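Long-range contact in 6-phosphogluconate dehydrogenase (PDB 5U5G), which probably uses NADPH to reduce 2-oxopropylphosphonate to 2-hydroxypropylphosphonate in the fosfomycin biosynthesis of Pseudomonas syringae: residues Y118-G126 / P166-N176. Sequence-based numbering, arbitrary orientation.
With 7VD ((2-oxopropyl)phosphonic acid), chain F; NAP (NADP nicotinamide-adenine-dinucleotide phosphate), chain E.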
# COMPACT_ATOMS: atom_id res chain seq x y z
N TYR A 118 27.91 14.82 -9.87
CA TYR A 118 27.06 14.27 -8.83
C TYR A 118 25.88 13.56 -9.49
O TYR A 118 25.21 14.14 -10.35
CB TYR A 118 26.58 15.39 -7.90
CG TYR A 118 25.83 14.95 -6.65
CD1 TYR A 118 26.50 14.33 -5.59
CD2 TYR A 118 24.46 15.20 -6.51
CE1 TYR A 118 25.82 13.95 -4.43
CE2 TYR A 118 23.77 14.82 -5.36
CZ TYR A 118 24.46 14.19 -4.33
OH TYR A 118 23.78 13.82 -3.19
N ILE A 119 25.64 12.31 -9.11
CA ILE A 119 24.43 11.59 -9.50
C ILE A 119 23.60 11.39 -8.23
O ILE A 119 24.02 10.71 -7.29
CB ILE A 119 24.73 10.25 -10.18
CG1 ILE A 119 25.44 10.47 -11.53
CG2 ILE A 119 23.44 9.46 -10.40
CD1 ILE A 119 24.62 11.26 -12.55
N GLU A 120 22.43 12.03 -8.21
CA GLU A 120 21.49 11.99 -7.10
C GLU A 120 20.61 10.76 -7.28
O GLU A 120 19.79 10.72 -8.20
CB GLU A 120 20.71 13.30 -7.10
CG GLU A 120 19.46 13.41 -6.24
CD GLU A 120 18.66 14.69 -6.55
OE1 GLU A 120 19.23 15.63 -7.16
OE2 GLU A 120 17.47 14.74 -6.21
N CYS A 121 20.79 9.73 -6.44
CA CYS A 121 20.21 8.41 -6.70
C CYS A 121 19.59 7.79 -5.44
O CYS A 121 20.02 6.73 -4.98
CB CYS A 121 21.28 7.48 -7.30
SG CYS A 121 20.66 5.93 -8.01
N PRO A 122 18.56 8.42 -4.87
CA PRO A 122 17.86 7.77 -3.75
C PRO A 122 17.21 6.48 -4.22
O PRO A 122 16.90 6.31 -5.40
CB PRO A 122 16.82 8.81 -3.31
CG PRO A 122 16.61 9.70 -4.53
CD PRO A 122 17.96 9.73 -5.21
N VAL A 123 17.04 5.53 -3.28
CA VAL A 123 16.57 4.19 -3.62
C VAL A 123 15.44 3.78 -2.70
O VAL A 123 15.22 4.36 -1.64
CB VAL A 123 17.71 3.15 -3.56
CG1 VAL A 123 18.79 3.47 -4.61
CG2 VAL A 123 18.31 3.10 -2.16
N SER A 124 14.71 2.74 -3.11
CA SER A 124 13.64 2.19 -2.30
C SER A 124 13.58 0.68 -2.51
O SER A 124 13.81 0.18 -3.62
CB SER A 124 12.30 2.83 -2.63
OG SER A 124 11.29 2.41 -1.74
N GLY A 125 13.27 -0.04 -1.44
CA GLY A 125 13.20 -1.49 -1.52
C GLY A 125 13.81 -2.16 -0.32
O GLY A 125 13.71 -3.38 -0.17
N GLY A 126 14.44 -1.38 0.56
CA GLY A 126 14.99 -1.90 1.80
C GLY A 126 16.19 -2.82 1.60
O GLY A 126 16.63 -3.11 0.49
N PRO A 166 18.08 18.57 -11.10
CA PRO A 166 18.66 18.40 -9.76
C PRO A 166 17.64 18.62 -8.65
O PRO A 166 16.82 19.55 -8.71
CB PRO A 166 19.76 19.46 -9.71
CG PRO A 166 20.15 19.67 -11.15
CD PRO A 166 18.87 19.48 -11.94
N GLY A 167 17.70 17.78 -7.63
CA GLY A 167 16.78 17.86 -6.52
C GLY A 167 15.47 17.15 -6.73
O GLY A 167 14.75 16.90 -5.76
N LYS A 168 15.13 16.79 -7.98
CA LYS A 168 13.82 16.20 -8.25
C LYS A 168 13.73 14.78 -7.70
O LYS A 168 12.68 14.38 -7.18
CB LYS A 168 13.53 16.20 -9.75
CG LYS A 168 12.14 15.65 -10.10
CD LYS A 168 11.71 16.00 -11.53
CE LYS A 168 10.30 15.54 -11.79
NZ LYS A 168 9.84 15.84 -13.17
N ALA A 169 14.81 14.00 -7.82
CA ALA A 169 14.79 12.65 -7.27
C ALA A 169 14.54 12.68 -5.77
O ALA A 169 13.76 11.87 -5.25
CB ALA A 169 16.10 11.92 -7.59
N GLN A 170 15.18 13.61 -5.05
CA GLN A 170 14.96 13.65 -3.60
C GLN A 170 13.54 14.10 -3.29
O GLN A 170 12.94 13.61 -2.33
CB GLN A 170 15.97 14.57 -2.91
CG GLN A 170 17.42 14.06 -2.92
CD GLN A 170 17.61 12.76 -2.14
OE1 GLN A 170 16.74 12.35 -1.36
NE2 GLN A 170 18.74 12.13 -2.34
N ARG A 171 13.00 15.03 -4.07
CA ARG A 171 11.61 15.45 -3.87
C ARG A 171 10.68 14.26 -3.94
O ARG A 171 9.81 14.08 -3.07
CB ARG A 171 11.22 16.51 -4.90
CG ARG A 171 11.93 17.84 -4.69
CD ARG A 171 11.62 18.89 -5.76
NE ARG A 171 12.36 20.10 -5.44
CZ ARG A 171 13.46 20.53 -6.07
NH1 ARG A 171 13.94 19.87 -7.12
NH2 ARG A 171 14.06 21.63 -5.66
N LEU A 172 10.85 13.42 -4.97
CA LEU A 172 10.00 12.25 -5.16
C LEU A 172 10.21 11.20 -4.07
O LEU A 172 9.25 10.58 -3.59
CB LEU A 172 10.26 11.66 -6.54
CG LEU A 172 9.73 12.55 -7.67
CD1 LEU A 172 10.43 12.22 -8.98
CD2 LEU A 172 8.22 12.36 -7.79
N LYS A 173 11.47 10.97 -3.68
CA LYS A 173 11.77 9.99 -2.65
C LYS A 173 11.12 10.36 -1.32
O LYS A 173 10.51 9.51 -0.66
CB LYS A 173 13.29 9.85 -2.49
CG LYS A 173 13.75 9.08 -1.21
CD LYS A 173 13.44 7.57 -1.31
CE LYS A 173 13.90 6.82 -0.02
NZ LYS A 173 13.33 5.44 0.06
N ILE A 174 11.21 11.64 -0.94
CA ILE A 174 10.67 12.09 0.35
C ILE A 174 9.15 11.92 0.38
O ILE A 174 8.57 11.48 1.39
CB ILE A 174 11.08 13.55 0.60
CG1 ILE A 174 12.60 13.67 0.80
CG2 ILE A 174 10.34 14.14 1.79
CD1 ILE A 174 13.12 15.10 0.67
N LEU A 175 8.48 12.26 -0.71
CA LEU A 175 7.04 12.03 -0.83
C LEU A 175 6.70 10.54 -0.83
O LEU A 175 5.70 10.12 -0.22
CB LEU A 175 6.53 12.70 -2.10
CG LEU A 175 5.65 13.95 -2.08
CD1 LEU A 175 5.59 14.68 -0.76
CD2 LEU A 175 6.06 14.88 -3.20
N ASN A 176 7.50 9.73 -1.53
CA ASN A 176 7.32 8.28 -1.47
C ASN A 176 7.34 7.78 -0.03
O ASN A 176 6.49 6.99 0.38
CB ASN A 176 8.41 7.59 -2.29
CG ASN A 176 8.41 6.10 -2.10
OD1 ASN A 176 7.64 5.39 -2.76
ND2 ASN A 176 9.26 5.60 -1.19
P1 7VD F . 12.46 1.95 1.75
C1 7VD F . 13.18 2.47 3.33
O2 7VD F . 11.97 3.08 0.88
O3 7VD F . 13.40 1.06 0.97
O4 7VD F . 11.29 1.14 2.25
C6 7VD F . 13.44 3.94 3.50
O7 7VD F . 13.82 4.63 2.55
C8 7VD F . 13.22 4.50 4.88
PA NAP E . 22.30 3.39 9.15
O1A NAP E . 21.93 4.18 10.35
O2A NAP E . 22.14 1.89 9.13
O5B NAP E . 23.86 3.75 8.70
C5B NAP E . 23.97 5.15 8.64
C4B NAP E . 25.29 5.45 7.91
O4B NAP E . 25.58 6.85 7.92
C3B NAP E . 26.47 4.68 8.61
O3B NAP E . 27.41 4.32 7.65
C2B NAP E . 27.06 5.80 9.49
O2B NAP E . 28.37 5.68 9.75
C1B NAP E . 26.87 7.00 8.47
N9A NAP E . 26.97 8.24 9.21
C8A NAP E . 25.98 8.90 9.98
N7A NAP E . 26.44 10.04 10.57
C5A NAP E . 27.78 10.11 10.15
C6A NAP E . 28.80 11.03 10.41
N6A NAP E . 28.57 12.14 11.20
N1A NAP E . 30.05 10.88 9.90
C2A NAP E . 30.23 9.76 9.12
N3A NAP E . 29.36 8.80 8.78
C4A NAP E . 28.12 9.00 9.32
O3 NAP E . 21.28 4.10 8.08
PN NAP E . 20.81 3.16 6.87
O1N NAP E . 21.92 2.47 6.19
O2N NAP E . 19.45 2.52 7.10
O5D NAP E . 20.33 4.36 5.70
C5D NAP E . 21.39 4.90 5.05
C4D NAP E . 20.83 5.76 3.93
O4D NAP E . 20.02 4.94 3.05
C3D NAP E . 19.87 6.86 4.55
O3D NAP E . 20.01 8.04 3.82
C2D NAP E . 18.49 6.25 4.35
O2D NAP E . 17.48 7.21 4.18
C1D NAP E . 18.72 5.51 2.99
N1N NAP E . 17.78 4.42 2.82
C2N NAP E . 17.66 3.38 3.77
C3N NAP E . 16.80 2.33 3.50
C7N NAP E . 16.67 1.22 4.44
O7N NAP E . 15.95 0.24 4.23
N7N NAP E . 17.42 1.22 5.61
C4N NAP E . 16.02 2.25 2.22
C5N NAP E . 16.21 3.39 1.32
C6N NAP E . 17.02 4.40 1.63
P2B NAP E . 28.78 4.63 11.22
O1X NAP E . 28.53 3.29 10.60
O2X NAP E . 30.24 5.00 11.49
O3X NAP E . 27.75 5.15 12.19
O HOH W 1 21.54 12.09 -3.64
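The carboxylate of E120 reaches the first turn of helix 168-196 and takes backbone N-H groups there. OE1 accepts G167 N at 2.7 Å with its syn lone pair. OE2 accepts Q170 N at 2.8 Å, the donor lying nearly along the C-O axis. G167 is the N-cap residue, so the carboxylate sits where the helix dipole would favour a negative charge. With CG anti to the backbone N (chi1 167°), the extended chain carries the group straight to this end. H108 NE2 also bonds OE1, which helps fix the carboxylate's rotation.

The P122 ring packs against A169 and K173, a turn apart on the helix. Its CD lies 3.7 Å from A169 CB, and its CB lies 3.7 Å from K173 CG. Q170 turns the face of its amide to the ring, with NE2 3.8 Å from P122 CD. S97 O and I99 N hold that amide, and a water links NE2 to Y118 OH.

K173 bends at chi2 (71°) and then runs out past P122. Its NZ gives one bond to V123 O (2.8 Å) and one to the ketone O7 of (2-oxopropyl)phosphonic acid (2.7 Å). N177 OD1 is a further partner, so three oxygens surround NZ beside the nicotinamide ring. The bond to the ketone oxygen is consistent with the role of the catalytic lysine of β-hydroxyacid dehydrogenases. S124 OG and G125 N bind the phosphonate oxygens O2 and O3.

R212 N and G213 N of the second subunit bond S124 OG and N176 OD1, respectively. The contact ties the Rossmann-type sheet to the start of the long helix 168-196. Strand 117-124 lies between strands 92-95 and 135-139, and helix 101-113 packs on Y118 and E120.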